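Local coordinates for protein NAD nucleotidase (Haemophilus influenzae, PDB 3ZTV) that degrades NAD to adenosine and nicotinamide riboside, acting as an NAD pyrophosphatase and a zinc-dependent 5'-nucleotidase in the periplasm, at residues A[363-368]-A[416-421]; A[388-393]-A[557-562]. All coordinates share one frame; numbering follows the deposited sequence.

How the contacts relate
Both contacts belong to the C-terminal half of the enzyme and share the small three-stranded sheet in which strand 357-362 runs between 419-422 and 558-560. Contact 1 joins the loop leaving the central strand to the chain entering one outer strand; contact 2 sets the other outer strand and its exit against helix 386-396. Their centres lie about 9 Å apart, and I416 CD1 packs 3.5 Å from F390 CD2. Each is part core and part surface. Contact 1 is held mainly by backbone hydrogen bonds, with exposed proline and leucine at one end, whereas contact 2 depends on side chains: buried phenylalanines inside, and a partly exposed tyrosine stacked on an arginine outside.

Contact 1 (A[363-368]-A[416-421]); sequences GSAMPG and ILPGNV
M366 and I416 grip each other through a reciprocal pair of backbone hydrogen bonds: M366 N donates to I416 O at 2.9 Å, nearly straight at 171°, and I416 N donates in turn to M366 O. The I416 carbonyl has further partners, since a water donates to both I416 O and S364 O, and A365 CA makes a CH...O contact with it. This is a single antiparallel bridge of the hydrogen-bonded kind, lying beyond the regular pairing of strand 357-362 with strand 419-422, where G419 and V421 bond to the central strand. Outside the bridge the contact is mostly apolar packing. The M366 chain bends at its last torsion (chi3 -73°), which brings CE to 3.8 Å from I416 CG2; F390 of helix 386-396 touches both side chains, so a flexible thioether and a beta-branched aliphatic chain suit this buried side. Toward the surface, the small A365 lets the two chains approach, its CB only 3.5 Å from L417 CD2, a tight fit. P418 lays its ring against the loop at G363-A365, with CB 3.4 Å from the carbonyl G363 O. At the backbone angles of G363 a CB would jam against the preceding carbonyl O, which calls for glycine.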
loop_
_atom_site.group_PDB
_atom_site.type_symbol
_atom_site.label_atom_id
_atom_site.label_comp_id
_atom_site.label_asym_id
_atom_site.label_seq_id
_atom_site.Cartn_x
_atom_site.Cartn_y
_atom_site.Cartn_z
ATOM N N GLY A 363 -7.997 15.692 -48.043
ATOM C CA GLY A 363 -7.337 16.979 -47.999
ATOM C C GLY A 363 -6.015 16.991 -48.734
ATOM O O GLY A 363 -5.760 16.152 -49.600
ATOM N N SER A 364 -5.167 17.949 -48.376
ATOM C CA SER A 364 -3.904 18.163 -49.064
ATOM C C SER A 364 -2.780 17.324 -48.475
ATOM O O SER A 364 -2.811 16.963 -47.297
ATOM C CB SER A 364 -3.519 19.643 -49.011
ATOM O OG SER A 364 -4.396 20.420 -49.807
ATOM N N ALA A 365 -1.786 17.028 -49.304
ATOM C CA ALA A 365 -0.602 16.307 -48.863
ATOM C C ALA A 365 0.019 16.990 -47.650
ATOM O O ALA A 365 0.038 18.218 -47.554
ATOM C CB ALA A 365 0.410 16.223 -49.995
ATOM N N MET A 366 0.509 16.185 -46.713
ATOM C CA MET A 366 1.252 16.697 -45.567
ATOM C C MET A 366 2.746 16.567 -45.863
ATOM O O MET A 366 3.280 15.460 -45.893
ATOM C CB MET A 366 0.863 15.931 -44.300
ATOM C CG MET A 366 -0.531 16.285 -43.798
ATOM S SD MET A 366 -1.143 15.215 -42.475
ATOM C CE MET A 366 -1.507 13.708 -43.374
ATOM N N PRO A 367 3.420 17.699 -46.125
ATOM C CA PRO A 367 4.818 17.644 -46.567
ATOM C C PRO A 367 5.721 16.969 -45.540
ATOM O O PRO A 367 5.563 17.181 -44.333
ATOM C CB PRO A 367 5.199 19.122 -46.726
ATOM C CG PRO A 367 3.901 19.832 -46.921
ATOM C CD PRO A 367 2.893 19.074 -46.109
ATOM N N GLY A 368 6.652 16.162 -46.037
ATOM C CA GLY A 368 7.633 15.487 -45.210
ATOM C C GLY A 368 8.895 15.231 -46.009
ATOM O O GLY A 368 9.123 15.865 -47.046
ATOM N N ILE A 416 3.169 12.659 -46.706
ATOM C CA ILE A 416 2.055 11.748 -46.514
ATOM C C ILE A 416 0.895 12.262 -47.357
ATOM O O ILE A 416 0.362 13.341 -47.096
ATOM C CB ILE A 416 1.654 11.640 -45.033
ATOM C CG1 ILE A 416 2.828 11.098 -44.217
ATOM C CG2 ILE A 416 0.437 10.749 -44.871
ATOM C CD1 ILE A 416 2.564 11.000 -42.722
ATOM N N LEU A 417 0.526 11.490 -48.374
ATOM C CA LEU A 417 -0.442 11.926 -49.377
ATOM C C LEU A 417 -1.853 11.466 -49.037
ATOM O O LEU A 417 -2.033 10.458 -48.354
ATOM C CB LEU A 417 -0.039 11.388 -50.755
ATOM C CG LEU A 417 1.379 11.704 -51.233
ATOM C CD1 LEU A 417 1.610 11.139 -52.631
ATOM C CD2 LEU A 417 1.648 13.198 -51.207
ATOM N N PRO A 418 -2.866 12.201 -49.523
ATOM C CA PRO A 418 -4.258 11.790 -49.309
ATOM C C PRO A 418 -4.540 10.429 -49.939
ATOM O O PRO A 418 -3.861 10.037 -50.890
ATOM C CB PRO A 418 -5.064 12.884 -50.023
ATOM C CG PRO A 418 -4.110 13.477 -51.008
ATOM C CD PRO A 418 -2.771 13.422 -50.341
ATOM N N GLY A 419 -5.536 9.724 -49.412
ATOM C CA GLY A 419 -5.931 8.442 -49.959
ATOM C C GLY A 419 -5.990 7.358 -48.904
ATOM O O GLY A 419 -5.964 7.637 -47.703
ATOM N N ASN A 420 -6.064 6.114 -49.360
ATOM C CA ASN A 420 -6.125 4.971 -48.461
ATOM C C ASN A 420 -4.798 4.705 -47.761
ATOM O O ASN A 420 -3.731 4.822 -48.363
ATOM C CB ASN A 420 -6.561 3.720 -49.221
ATOM C CG ASN A 420 -7.890 3.901 -49.936
ATOM O OD1 ASN A 420 -8.040 3.526 -51.104
ATOM N ND2 ASN A 420 -8.866 4.469 -49.239
ATOM N N VAL A 421 -4.876 4.352 -46.480
ATOM C CA VAL A 421 -3.708 3.938 -45.705
ATOM C C VAL A 421 -3.923 2.507 -45.230
ATOM O O VAL A 421 -4.895 2.227 -44.524
ATOM C CB VAL A 421 -3.486 4.839 -44.470
ATOM C CG1 VAL A 421 -2.277 4.364 -43.673
ATOM C CG2 VAL A 421 -3.313 6.286 -44.890
HETATM O O HOH W 1 -2.441 14.125 -46.730
#

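Contact 2 (A[388-393]-A[557-562]); sequences TRFIAE and PHFEAY
F559 meets F390 of the helix first, the two side chains sliding past each other in opposite directions. F559 CE2 comes 3.9 Å from F390 CZ. The ring planes are only 9° apart, yet the rings barely overlap, for their centroids stand 5.0 Å from each other. F552 of helix 545-555 meets the F559 ring edge-to-face, and F549 meets F390 in the same way, so flat, wholly apolar side chains suit this buried seam between helices and sheet.

Past A561, the chain presents Y562, whose ring completes an aromatic cluster with F390 and F559. One face receives F559 CZ, offset toward the rim, and F390 CD1 lies at the edge, 3.8 Å from Y562 CE2. The opposite face carries R389: its guanidinium lies flat on the ring, planes 8° apart, with CZ 3.8 Å from the ring centroid in a cation-pi contact, while CD adds a CH-pi contact. A bend at chi2 (-96°) swings R389 CD over the ring. E393, one helical turn on, takes both NE and NH2 of R389 on its OE2, the NE bond being 2.8 Å long; as OE2 lies in the guanidinium plane, this side-on grip helps fix the group's rotation, flat against the ring. E393 CG also packs 3.4 Å from Y562 OH.

R389 NH1 donates to the carbonyl of S564, so hydrogen bonds at the guanidinium's rim complement the aromatic stack on its face. Tyrosine fits this partly exposed border: its ring packs against phenylalanines and a cation, while its polar tip lies beside CG and CD of E393. The nearby carboxylate probably offsets part of that cation's charge, so flat packing may contribute to the stack alongside electrostatics.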
loop_
_atom_site.group_PDB
_atom_site.type_symbol
_atom_site.label_atom_id
_atom_site.label_comp_id
_atom_site.label_asym_id
_atom_site.label_seq_id
_atom_site.Cartn_x
_atom_site.Cartn_y
_atom_site.Cartn_z
ATOM N N THR A 388 5.747 15.280 -39.955
ATOM C CA THR A 388 6.373 15.025 -38.657
ATOM C C THR A 388 5.429 15.371 -37.503
ATOM O O THR A 388 5.357 14.638 -36.510
ATOM C CB THR A 388 7.711 15.768 -38.507
ATOM O OG1 THR A 388 8.594 15.358 -39.558
ATOM C CG2 THR A 388 8.351 15.447 -37.165
ATOM N N ARG A 389 4.700 16.482 -37.625
ATOM C CA ARG A 389 3.662 16.805 -36.644
ATOM C C ARG A 389 2.643 15.665 -36.555
ATOM O O ARG A 389 2.238 15.268 -35.462
ATOM C CB ARG A 389 2.983 18.144 -36.971
ATOM C CG ARG A 389 1.936 18.599 -35.959
ATOM C CD ARG A 389 0.535 18.212 -36.391
ATOM N NE ARG A 389 -0.480 18.532 -35.387
ATOM C CZ ARG A 389 -1.316 19.565 -35.453
ATOM N NH1 ARG A 389 -1.267 20.412 -36.473
ATOM N NH2 ARG A 389 -2.206 19.752 -34.489
ATOM N N PHE A 390 2.240 15.130 -37.702
ATOM C CA PHE A 390 1.344 13.981 -37.738
ATOM C C PHE A 390 1.908 12.802 -36.930
ATOM O O PHE A 390 1.214 12.211 -36.098
ATOM C CB PHE A 390 1.117 13.565 -39.191
ATOM C CG PHE A 390 0.027 12.554 -39.377
ATOM C CD1 PHE A 390 -0.872 12.285 -38.363
ATOM C CD2 PHE A 390 -0.110 11.885 -40.583
ATOM C CE1 PHE A 390 -1.872 11.359 -38.538
ATOM C CE2 PHE A 390 -1.111 10.955 -40.765
ATOM C CZ PHE A 390 -1.997 10.692 -39.739
ATOM N N ILE A 391 3.163 12.452 -37.187
ATOM C CA ILE A 391 3.776 11.349 -36.458
ATOM C C ILE A 391 3.804 11.650 -34.958
ATOM O O ILE A 391 3.516 10.776 -34.135
ATOM C CB ILE A 391 5.184 11.006 -36.994
ATOM C CG1 ILE A 391 5.093 10.552 -38.456
ATOM C CG2 ILE A 391 5.823 9.924 -36.134
ATOM C CD1 ILE A 391 4.119 9.440 -38.676
ATOM N N ALA A 392 4.131 12.887 -34.594
ATOM C CA ALA A 392 4.096 13.274 -33.183
ATOM C C ALA A 392 2.700 13.084 -32.585
ATOM O O ALA A 392 2.567 12.645 -31.441
ATOM C CB ALA A 392 4.584 14.708 -32.991
ATOM N N GLU A 393 1.666 13.391 -33.360
ATOM C CA GLU A 393 0.289 13.176 -32.897
ATOM C C GLU A 393 -0.028 11.691 -32.663
ATOM O O GLU A 393 -0.762 11.353 -31.736
ATOM C CB GLU A 393 -0.736 13.798 -33.857
ATOM C CG GLU A 393 -0.622 15.313 -34.024
ATOM C CD GLU A 393 -1.231 16.110 -32.876
ATOM O OE1 GLU A 393 -1.845 15.516 -31.960
ATOM O OE2 GLU A 393 -1.086 17.352 -32.896
ATOM N N PRO A 557 -10.598 7.070 -38.827
ATOM C CA PRO A 557 -10.677 6.320 -40.088
ATOM C C PRO A 557 -11.016 7.206 -41.282
ATOM O O PRO A 557 -10.832 6.789 -42.424
ATOM C CB PRO A 557 -11.794 5.304 -39.828
ATOM C CG PRO A 557 -12.614 5.913 -38.736
ATOM C CD PRO A 557 -11.647 6.669 -37.875
ATOM N N HIS A 558 -11.510 8.410 -41.017
ATOM C CA HIS A 558 -11.720 9.391 -42.077
ATOM C C HIS A 558 -11.081 10.720 -41.682
ATOM O O HIS A 558 -11.761 11.694 -41.363
ATOM C CB HIS A 558 -13.208 9.530 -42.413
ATOM C CG HIS A 558 -13.784 8.315 -43.074
ATOM N ND1 HIS A 558 -13.713 8.106 -44.434
ATOM C CD2 HIS A 558 -14.416 7.234 -42.559
ATOM C CE1 HIS A 558 -14.289 6.954 -44.731
ATOM N NE2 HIS A 558 -14.724 6.405 -43.611
ATOM N N PHE A 559 -9.753 10.728 -41.719
ATOM C CA PHE A 559 -8.935 11.814 -41.201
ATOM C C PHE A 559 -8.702 12.917 -42.227
ATOM O O PHE A 559 -8.251 12.660 -43.342
ATOM C CB PHE A 559 -7.592 11.245 -40.732
ATOM C CG PHE A 559 -6.634 12.277 -40.212
ATOM C CD1 PHE A 559 -6.847 12.888 -38.987
ATOM C CD2 PHE A 559 -5.503 12.616 -40.937
ATOM C CE1 PHE A 559 -5.962 13.834 -38.505
ATOM C CE2 PHE A 559 -4.611 13.558 -40.458
ATOM C CZ PHE A 559 -4.841 14.167 -39.241
ATOM N N GLU A 560 -9.012 14.148 -41.835
ATOM C CA GLU A 560 -8.723 15.319 -42.652
ATOM C C GLU A 560 -7.308 15.788 -42.330
ATOM O O GLU A 560 -6.975 16.026 -41.171
ATOM C CB GLU A 560 -9.728 16.432 -42.349
ATOM C CG GLU A 560 -9.495 17.709 -43.136
ATOM C CD GLU A 560 -9.871 17.567 -44.595
ATOM O OE1 GLU A 560 -10.766 16.752 -44.905
ATOM O OE2 GLU A 560 -9.266 18.262 -45.437
ATOM N N ALA A 561 -6.475 15.909 -43.358
ATOM C CA ALA A 561 -5.059 16.217 -43.174
ATOM C C ALA A 561 -4.816 17.511 -42.402
ATOM O O ALA A 561 -5.527 18.499 -42.590
ATOM C CB ALA A 561 -4.353 16.270 -44.519
ATOM N N TYR A 562 -3.802 17.498 -41.536
ATOM C CA TYR A 562 -3.340 18.711 -40.870
ATOM C C TYR A 562 -2.818 19.690 -41.912
ATOM O O TYR A 562 -2.279 19.282 -42.938
ATOM C CB TYR A 562 -2.207 18.396 -39.888
ATOM C CG TYR A 562 -2.613 17.572 -38.688
ATOM C CD1 TYR A 562 -3.568 18.034 -37.795
ATOM C CD2 TYR A 562 -2.020 16.342 -38.434
ATOM C CE1 TYR A 562 -3.935 17.285 -36.689
ATOM C CE2 TYR A 562 -2.377 15.588 -37.328
ATOM C CZ TYR A 562 -3.335 16.064 -36.461
ATOM O OH TYR A 562 -3.704 15.322 -35.358
#